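Local coordinates for protein dihydropteroate synthase (Burkholderia cenocepacia, PDB 2Y5S) that probably catalyses the condensation of para-aminobenzoate with 6-hydroxymethyl-7,8-dihydropterin diphosphate in folate biosynthesis, and is bound here to the product 7,8-dihydropteroate, at residues B[18-21]-B[22-26]; B[210-213]-B[214-217]; B[286-289]-B[290-294]; B[230-234]-B[235-239]. One frame throughout, in Å; residues are numbered along the deposited sequence.

Contact 1. Residues B[18-21]-B[22-26]; sequences LTFE and RPLVM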
# COMPACT_ATOMS: atom_id res chain seq x y z
N LEU B 18 -1.81 -20.34 -15.22
CA LEU B 18 -1.62 -18.99 -14.70
C LEU B 18 -0.25 -18.42 -15.07
O LEU B 18 0.78 -19.08 -14.88
CB LEU B 18 -1.82 -18.98 -13.18
CG LEU B 18 -3.18 -19.47 -12.70
CD1 LEU B 18 -3.16 -19.45 -11.17
CD2 LEU B 18 -4.35 -18.64 -13.26
N THR B 19 -0.25 -17.20 -15.62
CA THR B 19 0.98 -16.44 -15.83
C THR B 19 0.86 -15.12 -15.05
O THR B 19 -0.26 -14.66 -14.71
CB THR B 19 1.31 -16.23 -17.33
OG1 THR B 19 0.24 -15.55 -17.98
CG2 THR B 19 1.57 -17.58 -18.06
N PHE B 20 1.99 -14.51 -14.73
CA PHE B 20 2.02 -13.45 -13.74
C PHE B 20 2.55 -12.12 -14.28
O PHE B 20 3.35 -11.44 -13.64
CB PHE B 20 2.80 -13.94 -12.50
CG PHE B 20 2.15 -15.13 -11.83
CD1 PHE B 20 0.93 -14.99 -11.14
CD2 PHE B 20 2.72 -16.39 -11.90
CE1 PHE B 20 0.32 -16.07 -10.56
CE2 PHE B 20 2.10 -17.50 -11.31
CZ PHE B 20 0.91 -17.34 -10.64
N GLU B 21 2.06 -11.74 -15.47
CA GLU B 21 2.28 -10.39 -16.01
C GLU B 21 1.83 -9.34 -15.02
O GLU B 21 2.37 -8.23 -14.99
CB GLU B 21 1.54 -10.16 -17.35
CG GLU B 21 2.10 -10.91 -18.54
CD GLU B 21 1.77 -12.41 -18.55
OE1 GLU B 21 0.84 -12.83 -17.82
OE2 GLU B 21 2.47 -13.15 -19.29
N ARG B 22 0.78 -9.67 -14.26
CA ARG B 22 0.44 -8.95 -13.03
C ARG B 22 0.20 -9.98 -11.93
O ARG B 22 -0.19 -11.12 -12.23
CB ARG B 22 -0.80 -8.08 -13.22
CG ARG B 22 -2.08 -8.86 -13.45
CD ARG B 22 -3.30 -7.96 -13.64
NE ARG B 22 -4.44 -8.81 -13.97
CZ ARG B 22 -5.18 -9.47 -13.08
NH1 ARG B 22 -4.92 -9.39 -11.77
NH2 ARG B 22 -6.17 -10.25 -13.51
N PRO B 23 0.41 -9.59 -10.66
CA PRO B 23 0.10 -10.48 -9.57
C PRO B 23 -1.38 -10.73 -9.51
O PRO B 23 -2.18 -9.87 -9.92
CB PRO B 23 0.55 -9.70 -8.33
CG PRO B 23 0.62 -8.30 -8.75
CD PRO B 23 0.94 -8.30 -10.20
N LEU B 24 -1.74 -11.90 -9.03
CA LEU B 24 -3.14 -12.32 -8.96
C LEU B 24 -3.66 -12.24 -7.55
O LEU B 24 -2.92 -12.41 -6.58
CB LEU B 24 -3.30 -13.75 -9.50
CG LEU B 24 -2.92 -13.98 -10.96
CD1 LEU B 24 -3.31 -15.43 -11.37
CD2 LEU B 24 -3.50 -12.97 -11.95
N VAL B 25 -4.95 -11.95 -7.43
CA VAL B 25 -5.62 -11.84 -6.15
C VAL B 25 -6.51 -13.09 -5.87
O VAL B 25 -7.42 -13.44 -6.63
CB VAL B 25 -6.43 -10.55 -6.12
CG1 VAL B 25 -7.27 -10.47 -4.85
CG2 VAL B 25 -5.47 -9.34 -6.29
N MET B 26 -6.19 -13.78 -4.78
CA MET B 26 -6.96 -14.95 -4.33
C MET B 26 -7.87 -14.51 -3.18
O MET B 26 -7.38 -14.16 -2.11
CB MET B 26 -6.02 -16.04 -3.84
CG MET B 26 -6.69 -17.17 -3.05
SD MET B 26 -5.55 -18.45 -2.44
CE MET B 26 -5.07 -19.20 -4.00
O HOH W 1 -1.33 -12.06 -14.52

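Contact 2. Residues B[210-213]-B[214-217]; sequences LAAL and PDTA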
# COMPACT_ATOMS: atom_id res chain seq x y z
N LEU B 210 8.85 -11.10 5.08
CA LEU B 210 8.24 -10.17 4.13
C LEU B 210 9.30 -9.29 3.45
O LEU B 210 9.25 -9.13 2.23
CB LEU B 210 7.17 -9.32 4.79
CG LEU B 210 6.44 -8.27 3.92
CD1 LEU B 210 6.03 -8.83 2.55
CD2 LEU B 210 5.23 -7.75 4.67
N ALA B 211 10.24 -8.73 4.23
CA ALA B 211 11.34 -7.91 3.68
C ALA B 211 12.23 -8.67 2.69
O ALA B 211 12.71 -8.10 1.70
CB ALA B 211 12.21 -7.34 4.81
N ALA B 212 12.44 -9.96 2.97
CA ALA B 212 13.27 -10.83 2.14
C ALA B 212 12.47 -11.84 1.32
O ALA B 212 13.00 -12.88 0.96
CB ALA B 212 14.27 -11.56 3.03
N LEU B 213 11.22 -11.53 1.01
CA LEU B 213 10.32 -12.48 0.35
C LEU B 213 10.91 -13.25 -0.86
O LEU B 213 10.77 -14.48 -0.94
CB LEU B 213 8.99 -11.81 -0.04
CG LEU B 213 7.80 -12.72 -0.37
CD1 LEU B 213 7.35 -13.51 0.84
CD2 LEU B 213 6.61 -11.96 -0.93
N PRO B 214 11.58 -12.55 -1.79
CA PRO B 214 12.06 -13.33 -2.95
C PRO B 214 12.97 -14.50 -2.57
O PRO B 214 12.91 -15.55 -3.22
CB PRO B 214 12.85 -12.31 -3.79
CG PRO B 214 12.61 -10.99 -3.20
CD PRO B 214 12.01 -11.15 -1.84
N ASP B 215 13.76 -14.32 -1.51
CA ASP B 215 14.71 -15.32 -1.06
C ASP B 215 14.08 -16.49 -0.28
O ASP B 215 14.79 -17.41 0.07
CB ASP B 215 15.79 -14.66 -0.19
CG ASP B 215 16.58 -13.60 -0.93
OD1 ASP B 215 16.81 -13.76 -2.16
OD2 ASP B 215 16.96 -12.59 -0.29
N THR B 216 12.77 -16.44 -0.01
CA THR B 216 12.08 -17.58 0.61
C THR B 216 11.80 -18.71 -0.40
O THR B 216 11.57 -19.84 -0.01
CB THR B 216 10.75 -17.15 1.27
OG1 THR B 216 9.87 -16.66 0.27
CG2 THR B 216 10.96 -16.06 2.32
N ALA B 217 11.85 -18.40 -1.70
CA ALA B 217 11.46 -19.35 -2.74
C ALA B 217 12.67 -20.09 -3.29
O ALA B 217 13.61 -19.47 -3.78
CB ALA B 217 10.75 -18.63 -3.87

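Contact 3. Residues B[286-289]-B[290-294]; sequences AVRA and AARQR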
# COMPACT_ATOMS: atom_id res chain seq x y z
N ALA B 286 -0.01 0.73 -12.49
CA ALA B 286 0.15 2.00 -13.20
C ALA B 286 1.53 2.65 -12.96
O ALA B 286 2.13 3.21 -13.88
CB ALA B 286 -0.96 2.98 -12.83
N VAL B 287 2.01 2.58 -11.72
CA VAL B 287 3.35 3.05 -11.39
C VAL B 287 4.40 2.22 -12.13
O VAL B 287 5.31 2.78 -12.73
CB VAL B 287 3.63 2.94 -9.85
CG1 VAL B 287 5.09 3.23 -9.54
CG2 VAL B 287 2.70 3.89 -9.09
N ARG B 288 4.25 0.90 -12.09
CA ARG B 288 5.18 0.01 -12.79
C ARG B 288 5.15 0.30 -14.28
O ARG B 288 6.19 0.40 -14.90
CB ARG B 288 4.84 -1.47 -12.53
CG ARG B 288 5.82 -2.46 -13.18
CD ARG B 288 5.45 -3.91 -12.86
NE ARG B 288 4.21 -4.31 -13.53
CZ ARG B 288 3.73 -5.55 -13.59
NH1 ARG B 288 4.38 -6.57 -13.02
NH2 ARG B 288 2.58 -5.76 -14.22
N ALA B 289 3.96 0.47 -14.86
CA ALA B 289 3.85 0.77 -16.30
C ALA B 289 4.56 2.07 -16.66
O ALA B 289 5.18 2.16 -17.71
CB ALA B 289 2.38 0.82 -16.75
N ALA B 290 4.46 3.07 -15.80
CA ALA B 290 5.17 4.34 -16.00
C ALA B 290 6.68 4.15 -15.83
O ALA B 290 7.44 4.68 -16.61
CB ALA B 290 4.65 5.43 -15.06
N ALA B 291 7.10 3.38 -14.83
CA ALA B 291 8.54 3.14 -14.63
C ALA B 291 9.16 2.45 -15.86
O ALA B 291 10.26 2.81 -16.29
CB ALA B 291 8.78 2.32 -13.37
N ARG B 292 8.44 1.50 -16.45
CA ARG B 292 8.93 0.77 -17.63
C ARG B 292 9.14 1.64 -18.87
O ARG B 292 9.77 1.18 -19.83
CB ARG B 292 8.01 -0.39 -17.99
CG ARG B 292 7.96 -1.48 -16.95
CD ARG B 292 6.99 -2.54 -17.36
NE ARG B 292 7.10 -3.73 -16.52
CZ ARG B 292 6.25 -4.76 -16.55
NH1 ARG B 292 5.21 -4.74 -17.38
NH2 ARG B 292 6.45 -5.80 -15.76
N GLN B 293 8.60 2.86 -18.88
CA GLN B 293 8.91 3.82 -19.95
C GLN B 293 10.12 4.71 -19.62
O GLN B 293 10.39 5.66 -20.34
CB GLN B 293 7.70 4.71 -20.27
CG GLN B 293 6.39 3.98 -20.53
CD GLN B 293 6.46 2.95 -21.65
OE1 GLN B 293 7.04 3.20 -22.71
NE2 GLN B 293 5.86 1.80 -21.42
N ARG B 294 10.85 4.40 -18.55
CA ARG B 294 12.01 5.18 -18.12
C ARG B 294 13.23 4.28 -17.96
O ARG B 294 13.20 3.31 -17.20
CB ARG B 294 11.72 5.87 -16.78
CG ARG B 294 10.52 6.80 -16.81
CD ARG B 294 10.38 7.58 -15.50
NE ARG B 294 11.44 8.58 -15.33
CZ ARG B 294 11.49 9.76 -15.95
NH1 ARG B 294 10.55 10.12 -16.82
NH2 ARG B 294 12.51 10.59 -15.70
OXT ARG B 294 14.27 4.49 -18.58

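Contact 4. Residues B[230-234]-B[235-239]; sequences AGMSR and KSMLG. With 78H (7,8-dihydropteroate), chain P; EDO (1,2-ethanediol), chain S.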
# COMPACT_ATOMS: atom_id res chain seq x y z
N ALA B 230 1.50 -15.44 -1.00
CA ALA B 230 1.65 -14.81 0.30
C ALA B 230 0.28 -14.49 0.88
O ALA B 230 -0.58 -13.94 0.21
CB ALA B 230 2.45 -13.53 0.17
N GLY B 231 0.10 -14.84 2.14
CA GLY B 231 -1.15 -14.58 2.84
C GLY B 231 -0.89 -13.90 4.17
O GLY B 231 -0.45 -14.54 5.12
N MET B 232 -1.18 -12.60 4.25
CA MET B 232 -1.03 -11.84 5.49
C MET B 232 -2.30 -11.17 5.98
O MET B 232 -2.29 -10.51 7.02
CB MET B 232 0.05 -10.80 5.28
CG MET B 232 1.39 -11.45 5.08
SD MET B 232 2.62 -10.27 4.61
CE MET B 232 2.20 -10.15 2.90
N SER B 233 -3.39 -11.37 5.23
CA SER B 233 -4.62 -10.60 5.41
C SER B 233 -5.21 -10.72 6.82
O SER B 233 -5.50 -11.82 7.28
CB SER B 233 -5.64 -11.04 4.36
OG SER B 233 -6.87 -10.34 4.50
N ARG B 234 -5.37 -9.57 7.47
CA ARG B 234 -5.94 -9.47 8.81
C ARG B 234 -5.16 -10.17 9.93
O ARG B 234 -5.67 -10.33 11.02
CB ARG B 234 -7.42 -9.91 8.81
CG ARG B 234 -8.24 -9.13 7.80
CD ARG B 234 -9.71 -9.48 7.89
NE ARG B 234 -10.53 -8.55 7.12
CZ ARG B 234 -11.82 -8.75 6.86
NH1 ARG B 234 -12.43 -9.85 7.29
NH2 ARG B 234 -12.50 -7.85 6.15
N LYS B 235 -3.91 -10.52 9.67
CA LYS B 235 -3.18 -11.38 10.59
C LYS B 235 -2.54 -10.60 11.74
O LYS B 235 -2.43 -9.38 11.70
CB LYS B 235 -2.14 -12.19 9.84
CG LYS B 235 -2.74 -13.32 8.97
CD LYS B 235 -1.67 -14.31 8.52
CE LYS B 235 -2.28 -15.47 7.73
NZ LYS B 235 -1.22 -16.32 7.13
N SER B 236 -2.15 -11.34 12.77
CA SER B 236 -1.57 -10.79 13.99
C SER B 236 -0.34 -9.95 13.74
O SER B 236 -0.13 -8.97 14.46
CB SER B 236 -1.21 -11.90 14.96
OG SER B 236 -2.41 -12.43 15.46
N MET B 237 0.48 -10.31 12.75
CA MET B 237 1.65 -9.49 12.39
C MET B 237 1.25 -8.05 12.06
O MET B 237 2.05 -7.12 12.22
CB MET B 237 2.44 -10.09 11.23
CG MET B 237 1.68 -10.19 9.91
SD MET B 237 2.63 -10.98 8.60
CE MET B 237 3.81 -9.68 8.20
N LEU B 238 0.03 -7.86 11.58
CA LEU B 238 -0.48 -6.52 11.25
C LEU B 238 -1.03 -5.81 12.51
O LEU B 238 -0.72 -4.64 12.77
CB LEU B 238 -1.55 -6.62 10.17
CG LEU B 238 -1.18 -7.37 8.87
CD1 LEU B 238 -2.32 -7.27 7.84
CD2 LEU B 238 0.12 -6.89 8.28
N GLY B 239 -1.85 -6.52 13.29
CA GLY B 239 -2.37 -5.97 14.54
C GLY B 239 -1.28 -5.51 15.49
O GLY B 239 -1.41 -4.45 16.17
O4 78H P . -1.01 -17.66 4.80
C4 78H P . -1.62 -18.62 4.32
C5 78H P . -2.77 -19.15 4.94
N3 78H P . -1.16 -19.22 3.14
C9 78H P . -3.40 -20.26 4.33
N5 78H P . -3.29 -18.58 6.06
C2 78H P . -1.83 -20.35 2.59
N8 78H P . -4.54 -20.82 4.89
N1 78H P . -2.93 -20.82 3.19
C6 78H P . -4.37 -19.11 6.67
N2 78H P . -1.37 -20.95 1.48
C7 78H P . -5.01 -20.43 6.22
C10 78H P . -4.98 -18.43 7.86
N11 78H P . -4.27 -18.82 9.08
C15 78H P . -3.88 -17.87 9.92
C16 78H P . -2.57 -17.85 10.40
C17 78H P . -4.79 -16.89 10.29
C18 78H P . -2.18 -16.84 11.26
C19 78H P . -4.40 -15.88 11.16
C20 78H P . -3.09 -15.86 11.65
C21 78H P . -2.65 -14.73 12.58
O22 78H P . -1.43 -14.61 12.74
O23 78H P . -3.50 -13.92 13.02
C1 EDO S . -8.09 -13.30 10.83
O1 EDO S . -7.23 -13.06 11.94
C2 EDO S . -7.31 -14.00 9.73
O2 EDO S . -8.13 -15.01 9.13

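Contact 1. Residues B[18-21]-B[22-26]
The backbone bends between F20 and R22, where F20 CA makes a CA-H...O contact with R22 O at 3.5 Å. One water bridges the bend and donates to both T19 O (2.8 Å) and R22 O (2.7 Å). The main apolar group is L24. Its CD1 lies 3.8 Å from F20 CE1 and, on another side, 3.9 Å from L18 CD2. The L24 and F20 side chains cross at about a right angle. R22 O sits at the edge of the F20 ring, near its plane. The chain of R22 is extended from CG to NE, which brings its guanidinium over L24 CD2 and on to a salt bridge with D61. L24 CD2 lies 3.7 Å from the plane of that R22 group, off centre. Nearer the solvent, T19 OG1 donates to E21 OE1 at 2.8 Å, on the syn side of the carboxylate. The segment leads from the hairpin strand 16-18 into strand 24-30 of the TIM barrel, where L18 and L24 both pack on L62. The apolar carbons of L18, F20 and L24 are buried together, while the water and the T19-E21 bond serve the polar atoms of the more exposed bend.

Contact 2. Residues B[210-213]-B[214-217]
The flat carbonyl group of L213 meets T216 twice. T216 OG1 donates in the carbonyl plane at 2.7 Å, and T216 N comes from above that plane at 3.0 Å. The carbonyl of A212 takes one bond, from D215 N at 3.0 Å, with the donor tilted 34° from the plane. The two backbone bonds, D215 N to A212 O and T216 N to L213 O, run successively from i+3 back to i. They lie in the turn that follows helix 204-211 of the TIM barrel and leads on toward strand 229-230. A212 is the first residue to leave the helical path. P214 has no N-H to give, so its nitrogen cannot prolong the helical bonding. Its ring CD sits beside L213 CB, 3.6 Å away. The hydroxyl of T216 stands between its own backbone N and carbonyl carbon (T216 chi1 63°), which turns it back onto L213 O. T216 CG2 also comes near L213 O, at 3.6 Å. The carbonyl of the buried residue L213 thus takes two donors from one residue. Around the turn, V166 of helix 165-182 touches A212, D215 and T216, while A261 of helix 251-263 meets L213. A212 also packs on R294 of the second subunit. L213 CD1 lies 4.1 Å from T216 OG1.

Contact 3. Residues B[286-289]-B[290-294]
R288 and R292 lie side by side one helical turn apart and point the same way. Their guanidinium groups stack with centres 4.0 Å apart and planes 18° from parallel. The stack is offset. R292 NH2 lies 3.2 Å above the R288 plane, toward the rim, and R288 NE lies over a face of R292. The two chains reach this position differently. R288 bends at chi3 (70°), which swings its end toward R292, whereas R292 stays extended from CG to NE. The aliphatic CG of R288 also lies against the R292 guanidinium, 3.8 Å from R292 NE. R288 NE and R292 NH2 are both donors and stay 3.5 Å apart without a bond. The like charges would be expected to repel. Hydrogen bonds to neutral oxygens, from R288 to E21 and N285 and from R292 NE to T5 OG1, probably help to offset this.

Beneath the pair the backbone keeps its i+4 to i bonds. A291 N donates to V287 O at 2.8 Å and R292 N to R288 O at 2.9 Å. A type I turn runs from A291 to R294. The pair lies in the last turns of the chain's final helix, 274-291. Its A286 and A290 pack on Y207 and A208 in helix 204-211 of the second subunit, and V287 packs on C260 in helix 251-263 of that same subunit.

Contact 4. Residues B[230-234]-B[235-239]
K235 stretches its side chain over one face of the aminobenzoate ring of 7,8-dihydropteroate, with CE 3.6 Å from ligand C16 and CD 3.8 Å from C18. The chain is extended beyond CG, which carries NZ past the ring to the pterin. There K235 NZ donates to ligand O4 at 2.7 Å. It also donates to G231 O at 2.8 Å, from above the carbonyl plane, and to F196 O. Ligand N5 is a weak fourth partner that would have to share a hydrogen. These acceptors hold NZ between the pterin and the backbone carbonyls of G231 and F196. The lysine stands at the N-cap of helix 236-239, in the loop that follows strand 229-230 of the TIM barrel. A type II turn from M232 to K235 leads into it, with R234 at positive phi (62°) and K235 N bonded to M232 O at 3.1 Å. At the start of the helix, S236 N donates to the ligand carboxylate atom O23 at 2.9 Å. Away from the ligand, M232 CG meets M237 SD at 3.8 Å and the two methionines cross at an angle. L238 CD1 presses on M232 O, 3.3 Å away, while L238 also packs on V283 of the second subunit.

In the fold
Contact 4 supplies G231, K235 and S236 of the ligand pocket. Contact 2 backs it from the side of helix 204-211: L210 CD2 lies 3.6 Å from M232 SD, and the L213 side chain is about 10 Å from the bound 7,8-dihydropteroate. Contacts 1 and 3 form a second pair, joined by a probable hydrogen bond from R288 NH2 to E21 O at 2.6 Å. This pair lies farther from the pocket, with the F20 side chain about 13 Å from the ligand. The centres of contacts 3 and 4 are about 29 Å apart. Within one chain, contacts 2 and 3 stay about 13 Å apart at their nearest atoms. In the dimer, L210 and A211 of contact 2 pack on V287 of the second subunit's contact 3.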